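Local coordinates for protein aminotransferase class-III (Sphaerobacter thermophilus DSM 20745, PDB 6K8H) that belongs to the class-III aminotransferases of the PLP-dependent superfamily, an omega-transaminase by name, and holds (5-hydroxy-4,6-dimethylpyridin-3-yl)methyl dihydrogen phosphate in a pocket, at residues Pro364-Gly369 with His377-Pro382; Gly371-Ile376 with Ala416-Leu421. All coordinates share one frame; numbering follows the deposited sequence.

Interaction 1: residues Pro364-Gly369 with His377-Pro382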
loop_
_atom_site.group_PDB
_atom_site.type_symbol
_atom_site.label_atom_id
_atom_site.label_comp_id
_atom_site.label_asym_id
_atom_site.label_seq_id
_atom_site.Cartn_x
_atom_site.Cartn_y
_atom_site.Cartn_z
ATOM N N PRO B 364 -33.621 24.200 -1.282
ATOM C CA PRO B 364 -33.392 23.340 -2.446
ATOM C C PRO B 364 -32.291 22.322 -2.180
ATOM O O PRO B 364 -31.277 22.617 -1.546
ATOM C CB PRO B 364 -32.991 24.329 -3.545
ATOM C CG PRO B 364 -33.593 25.639 -3.113
ATOM C CD PRO B 364 -33.508 25.632 -1.619
ATOM N N GLY B 365 -32.525 21.099 -2.623
ATOM C CA GLY B 365 -31.519 20.071 -2.442
ATOM C C GLY B 365 -32.014 18.752 -2.973
ATOM O O GLY B 365 -33.152 18.620 -3.435
ATOM N N GLN B 366 -31.142 17.761 -2.871
ATOM C CA GLN B 366 -31.452 16.420 -3.342
ATOM C C GLN B 366 -30.534 15.470 -2.596
ATOM O O GLN B 366 -29.569 15.888 -1.951
ATOM C CB GLN B 366 -31.277 16.295 -4.860
ATOM C CG GLN B 366 -29.879 16.674 -5.325
ATOM C CD GLN B 366 -29.756 16.781 -6.825
ATOM O OE1 GLN B 366 -30.129 15.861 -7.562
ATOM N NE2 GLN B 366 -29.199 17.900 -7.292
ATOM N N VAL B 367 -30.886 14.196 -2.616
ATOM C CA VAL B 367 -30.077 13.177 -1.969
ATOM C C VAL B 367 -29.891 12.044 -2.959
ATOM O O VAL B 367 -30.878 11.491 -3.464
ATOM C CB VAL B 367 -30.702 12.660 -0.664
ATOM C CG1 VAL B 367 -29.690 11.801 0.076
ATOM C CG2 VAL B 367 -31.151 13.824 0.215
ATOM N N THR B 368 -28.636 11.703 -3.241
ATOM C CA THR B 368 -28.328 10.534 -4.050
ATOM C C THR B 368 -27.836 9.421 -3.136
ATOM O O THR B 368 -27.467 9.657 -1.985
ATOM C CB THR B 368 -27.272 10.841 -5.127
ATOM O OG1 THR B 368 -26.052 11.295 -4.518
ATOM C CG2 THR B 368 -27.787 11.883 -6.098
ATOM N N GLY B 369 -27.823 8.205 -3.660
ATOM C CA GLY B 369 -27.258 7.107 -2.901
ATOM C C GLY B 369 -27.791 5.772 -3.358
ATOM O O GLY B 369 -28.724 5.676 -4.151
ATOM N N HIS B 377 -27.002 16.902 -1.153
ATOM C CA HIS B 377 -26.664 18.010 -2.029
ATOM C C HIS B 377 -27.573 19.178 -1.699
ATOM O O HIS B 377 -28.791 18.996 -1.582
ATOM C CB HIS B 377 -26.854 17.609 -3.488
ATOM C CG HIS B 377 -26.142 16.347 -3.862
ATOM N ND1 HIS B 377 -24.788 16.306 -4.119
ATOM C CD2 HIS B 377 -26.597 15.083 -4.032
ATOM C CE1 HIS B 377 -24.439 15.071 -4.440
ATOM N NE2 HIS B 377 -25.517 14.308 -4.386
ATOM N N LEU B 378 -26.991 20.370 -1.566
ATOM C CA LEU B 378 -27.761 21.577 -1.254
ATOM C C LEU B 378 -28.008 22.421 -2.499
ATOM O O LEU B 378 -27.956 23.657 -2.475
ATOM C CB LEU B 378 -27.075 22.376 -0.152
ATOM C CG LEU B 378 -26.922 21.498 1.096
ATOM C CD1 LEU B 378 -26.435 22.303 2.284
ATOM C CD2 LEU B 378 -28.234 20.792 1.443
ATOM N N HIS B 379 -28.262 21.735 -3.613
ATOM C CA HIS B 379 -28.649 22.343 -4.874
ATOM C C HIS B 379 -29.518 21.334 -5.612
ATOM O O HIS B 379 -29.652 20.182 -5.194
ATOM C CB HIS B 379 -27.429 22.740 -5.704
ATOM C CG HIS B 379 -26.603 21.565 -6.122
ATOM N ND1 HIS B 379 -26.990 20.710 -7.134
ATOM C CD2 HIS B 379 -25.426 21.088 -5.652
ATOM C CE1 HIS B 379 -26.080 19.760 -7.275
ATOM N NE2 HIS B 379 -25.123 19.964 -6.385
ATOM N N GLN B 380 -30.125 21.780 -6.710
ATOM C CA GLN B 380 -30.984 20.916 -7.501
ATOM C C GLN B 380 -30.489 20.790 -8.941
ATOM O O GLN B 380 -31.286 20.634 -9.870
ATOM C CB GLN B 380 -32.431 21.409 -7.440
ATOM C CG GLN B 380 -33.095 21.011 -6.115
ATOM C CD GLN B 380 -34.502 21.539 -5.939
ATOM O OE1 GLN B 380 -34.857 22.601 -6.449
ATOM N NE2 GLN B 380 -35.313 20.799 -5.191
ATOM N N ARG B 381 -29.159 20.844 -9.137
ATOM C CA ARG B 381 -28.612 20.616 -10.467
ATOM C C ARG B 381 -28.605 19.129 -10.798
ATOM O O ARG B 381 -28.316 18.300 -9.928
ATOM C CB ARG B 381 -27.193 21.167 -10.570
ATOM C CG ARG B 381 -27.124 22.663 -10.344
ATOM C CD ARG B 381 -25.726 23.224 -10.604
ATOM N NE ARG B 381 -24.750 22.733 -9.643
ATOM C CZ ARG B 381 -24.559 23.261 -8.441
ATOM N NH1 ARG B 381 -25.287 24.303 -8.044
ATOM N NH2 ARG B 381 -23.626 22.758 -7.641
ATOM N N PRO B 382 -28.919 18.768 -12.044
ATOM C CA PRO B 382 -28.856 17.354 -12.454
ATOM C C PRO B 382 -27.409 16.876 -12.490
ATOM O O PRO B 382 -26.612 17.337 -13.311
ATOM C CB PRO B 382 -29.483 17.357 -13.851
ATOM C CG PRO B 382 -29.303 18.764 -14.358
ATOM C CD PRO B 382 -29.225 19.673 -13.166
HETATM O O HOH W 1 -29.854 24.889 -1.301
#
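Q366 and H377 form an antiparallel hydrogen-bonded pair: Q366 N donates to H377 O at 3.0 Å and H377 N donates back to Q366 O at 2.9 Å. Both side chains rise from the same face of the sheet, where CG of Q366 lies 3.7 Å from CB of H377 and the amide and imidazole planes are turned 73° apart. With CG of Q366 between its backbone N and carbonyl carbon (chi1 57°) and the chain extended beyond, the amide reaches the bend that follows H377. Its NE2 serves two backbone carbonyls there: R381 O at 2.8 Å, close to the amide plane and with a fairly straight N-H...O angle of 163°, and H379 O at 3.1 Å, more bent and above the carbonyl plane. G365 adds a CA-H...O contact to the same H379 O. CA of G365, with no side chain, lies 3.1 Å from H377 O. Beside it, CG of Q380 packs on the backbone of G365, and one water donates to both P364 O and L378 O. The bend has its own brace: R381 N donates to ND1 of H379 in the ring plane at 3.0 Å, and the R381 guanidinium lies over one face of that ring, its NH1 in a salt bridge with E395 of helix 393-408. Farther along, T368 OG1 meets H377 NE2 at the imidazole edge, while OG1 also bonds to G229 O. V367 points the other way, onto helix 337-361. Beyond the last backbone pair, the Q366 amide bonds to two carbonyls of the bend, and this grip ties the irregular exit of strand 373-377 to the edge strand 366-370.

Interaction 2: residues Gly371-Ile376 with Ala416-Leu421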
loop_
_atom_site.group_PDB
_atom_site.type_symbol
_atom_site.label_atom_id
_atom_site.label_comp_id
_atom_site.label_asym_id
_atom_site.label_seq_id
_atom_site.Cartn_x
_atom_site.Cartn_y
_atom_site.Cartn_z
ATOM N N GLY B 371 -27.861 1.440 -1.683
ATOM C CA GLY B 371 -27.515 0.599 -0.548
ATOM C C GLY B 371 -27.284 1.468 0.680
ATOM O O GLY B 371 -28.104 2.329 1.014
ATOM N N SER B 372 -26.116 1.320 1.310
ATOM C CA SER B 372 -25.802 2.038 2.541
ATOM C C SER B 372 -24.927 3.267 2.312
ATOM O O SER B 372 -24.324 3.771 3.268
ATOM C CB SER B 372 -25.117 1.101 3.541
ATOM O OG SER B 372 -23.989 0.489 2.950
ATOM N N LEU B 373 -24.857 3.770 1.081
ATOM C CA LEU B 373 -24.105 4.973 0.752
ATOM C C LEU B 373 -25.070 6.088 0.371
ATOM O O LEU B 373 -26.051 5.848 -0.342
ATOM C CB LEU B 373 -23.141 4.712 -0.413
ATOM C CG LEU B 373 -22.070 3.636 -0.220
ATOM C CD1 LEU B 373 -21.405 3.320 -1.551
ATOM C CD2 LEU B 373 -21.041 4.113 0.773
ATOM N N PHE B 374 -24.782 7.309 0.817
ATOM C CA PHE B 374 -25.647 8.437 0.486
ATOM C C PHE B 374 -24.820 9.715 0.383
ATOM O O PHE B 374 -23.729 9.826 0.951
ATOM C CB PHE B 374 -26.777 8.594 1.513
ATOM C CG PHE B 374 -26.301 8.957 2.893
ATOM C CD1 PHE B 374 -26.124 10.283 3.251
ATOM C CD2 PHE B 374 -26.038 7.975 3.833
ATOM C CE1 PHE B 374 -25.683 10.623 4.507
ATOM C CE2 PHE B 374 -25.603 8.304 5.090
ATOM C CZ PHE B 374 -25.423 9.625 5.432
ATOM N N HIS B 375 -25.373 10.691 -0.335
ATOM C CA HIS B 375 -24.734 11.992 -0.553
ATOM C C HIS B 375 -25.827 13.055 -0.541
ATOM O O HIS B 375 -26.749 13.003 -1.367
ATOM C CB HIS B 375 -23.972 12.010 -1.890
ATOM C CG HIS B 375 -22.864 13.022 -1.963
ATOM N ND1 HIS B 375 -22.995 14.313 -1.495
ATOM C CD2 HIS B 375 -21.609 12.932 -2.466
ATOM C CE1 HIS B 375 -21.870 14.975 -1.702
ATOM N NE2 HIS B 375 -21.007 14.158 -2.281
ATOM N N ILE B 376 -25.741 14.001 0.413
ATOM C CA ILE B 376 -26.654 15.142 0.475
ATOM C C ILE B 376 -26.114 16.257 -0.410
ATOM O O ILE B 376 -24.908 16.523 -0.434
ATOM C CB ILE B 376 -26.842 15.634 1.920
ATOM C CG1 ILE B 376 -27.157 14.468 2.862
ATOM C CG2 ILE B 376 -27.950 16.678 1.978
ATOM C CD1 ILE B 376 -27.229 14.885 4.335
ATOM N N ALA B 416 -18.181 16.855 2.511
ATOM C CA ALA B 416 -19.069 16.968 1.362
ATOM C C ALA B 416 -20.501 16.561 1.690
ATOM O O ALA B 416 -21.386 16.762 0.853
ATOM C CB ALA B 416 -18.541 16.113 0.194
ATOM N N LEU B 417 -20.749 16.056 2.906
ATOM C CA LEU B 417 -22.012 15.423 3.289
ATOM C C LEU B 417 -22.224 14.121 2.516
ATOM O O LEU B 417 -23.358 13.715 2.240
ATOM C CB LEU B 417 -23.217 16.374 3.145
ATOM C CG LEU B 417 -23.051 17.756 3.789
ATOM C CD1 LEU B 417 -24.324 18.575 3.690
ATOM C CD2 LEU B 417 -22.587 17.673 5.249
ATOM N N PHE B 418 -21.101 13.445 2.286
ATOM C CA PHE B 418 -21.100 12.063 1.762
ATOM C C PHE B 418 -21.025 11.191 3.018
ATOM O O PHE B 418 -20.187 11.462 3.873
ATOM C CB PHE B 418 -19.883 11.795 0.883
ATOM C CG PHE B 418 -19.635 10.328 0.651
ATOM C CD1 PHE B 418 -20.510 9.578 -0.114
ATOM C CD2 PHE B 418 -18.541 9.692 1.216
ATOM C CE1 PHE B 418 -20.282 8.230 -0.331
ATOM C CE2 PHE B 418 -18.320 8.342 1.002
ATOM C CZ PHE B 418 -19.192 7.614 0.231
ATOM N N GLY B 419 -21.887 10.189 3.124
ATOM C CA GLY B 419 -21.897 9.364 4.313
ATOM C C GLY B 419 -22.249 7.922 4.014
ATOM O O GLY B 419 -22.681 7.565 2.911
ATOM N N CYS B 420 -22.023 7.082 5.019
ATOM C CA CYS B 420 -22.256 5.648 4.900
ATOM C C CYS B 420 -22.813 5.112 6.214
ATOM O O CYS B 420 -22.492 5.596 7.304
ATOM C CB CYS B 420 -20.992 4.885 4.477
ATOM S SG CYS B 420 -19.616 5.019 5.644
ATOM N N LEU B 421 -23.657 4.099 6.100
ATOM C CA LEU B 421 -24.129 3.397 7.284
ATOM C C LEU B 421 -23.182 2.265 7.697
ATOM O O LEU B 421 -22.370 1.771 6.915
ATOM C CB LEU B 421 -25.526 2.825 7.044
ATOM C CG LEU B 421 -26.562 3.711 6.369
ATOM C CD1 LEU B 421 -27.835 2.909 6.101
ATOM C CD2 LEU B 421 -26.867 4.903 7.259
HETATM O O HOH W 2 -23.497 18.623 0.202
#
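Strands 373-376 and 418-420 form one side of the three-stranded antiparallel sheet in the C-terminal part of this aminotransferase, F374 facing G419 as the hydrogen-bonded pair. F374 N donates to G419 O at 3.0 Å, and G419 N returns a nearly straight bond (175°) to F374 O. L421 N to S372 O and I376 N to L417 O extend the ladder at its two ends. CG of F374 sits between its backbone N and carbonyl carbon (chi1 65°), and the ring lies over G419, whose CA is 4.0 Å from the ring centroid in a CH-pi contact and 3.7 Å from CZ of F374. On the face bearing L373, H375, F418 and C420, CB of F418 lies over the H375 imidazole, the two side chains crossing at about a right angle, while CD2 of L373 touches CB of C420 at 3.8 Å and CZ of F418. H375 ND1 donates to I376 O at 3.1 Å, and a water donates to both that oxygen and A416 O. The ND1 bond, with F418 CB over the ring, would help set the imidazole's rotation and implies a proton on ND1; on the sheet's opposite face, the phenyl ring packs directly on glycine backbone.

From the N terminus, the chain leaves helix 337-361, runs through 364-369 in strand 366-370, turns back through 371-376 and enters the bend 377-382. Interaction 1 closes this short hairpin loop, with seven residues between its segments. Interaction 2 closes a longer loop of 39 residues that contains helix 393-408 and returns at 416-421. The segments alternate along the chain, so the two contacts cross instead of nesting. They meet on the central strand 373-377, where T368 O and H375 N, 2.9 Å apart, form a probable hydrogen bond and the H375 and H377 rings stack. Together they join edge strands 366-370 and 418-420 through that strand.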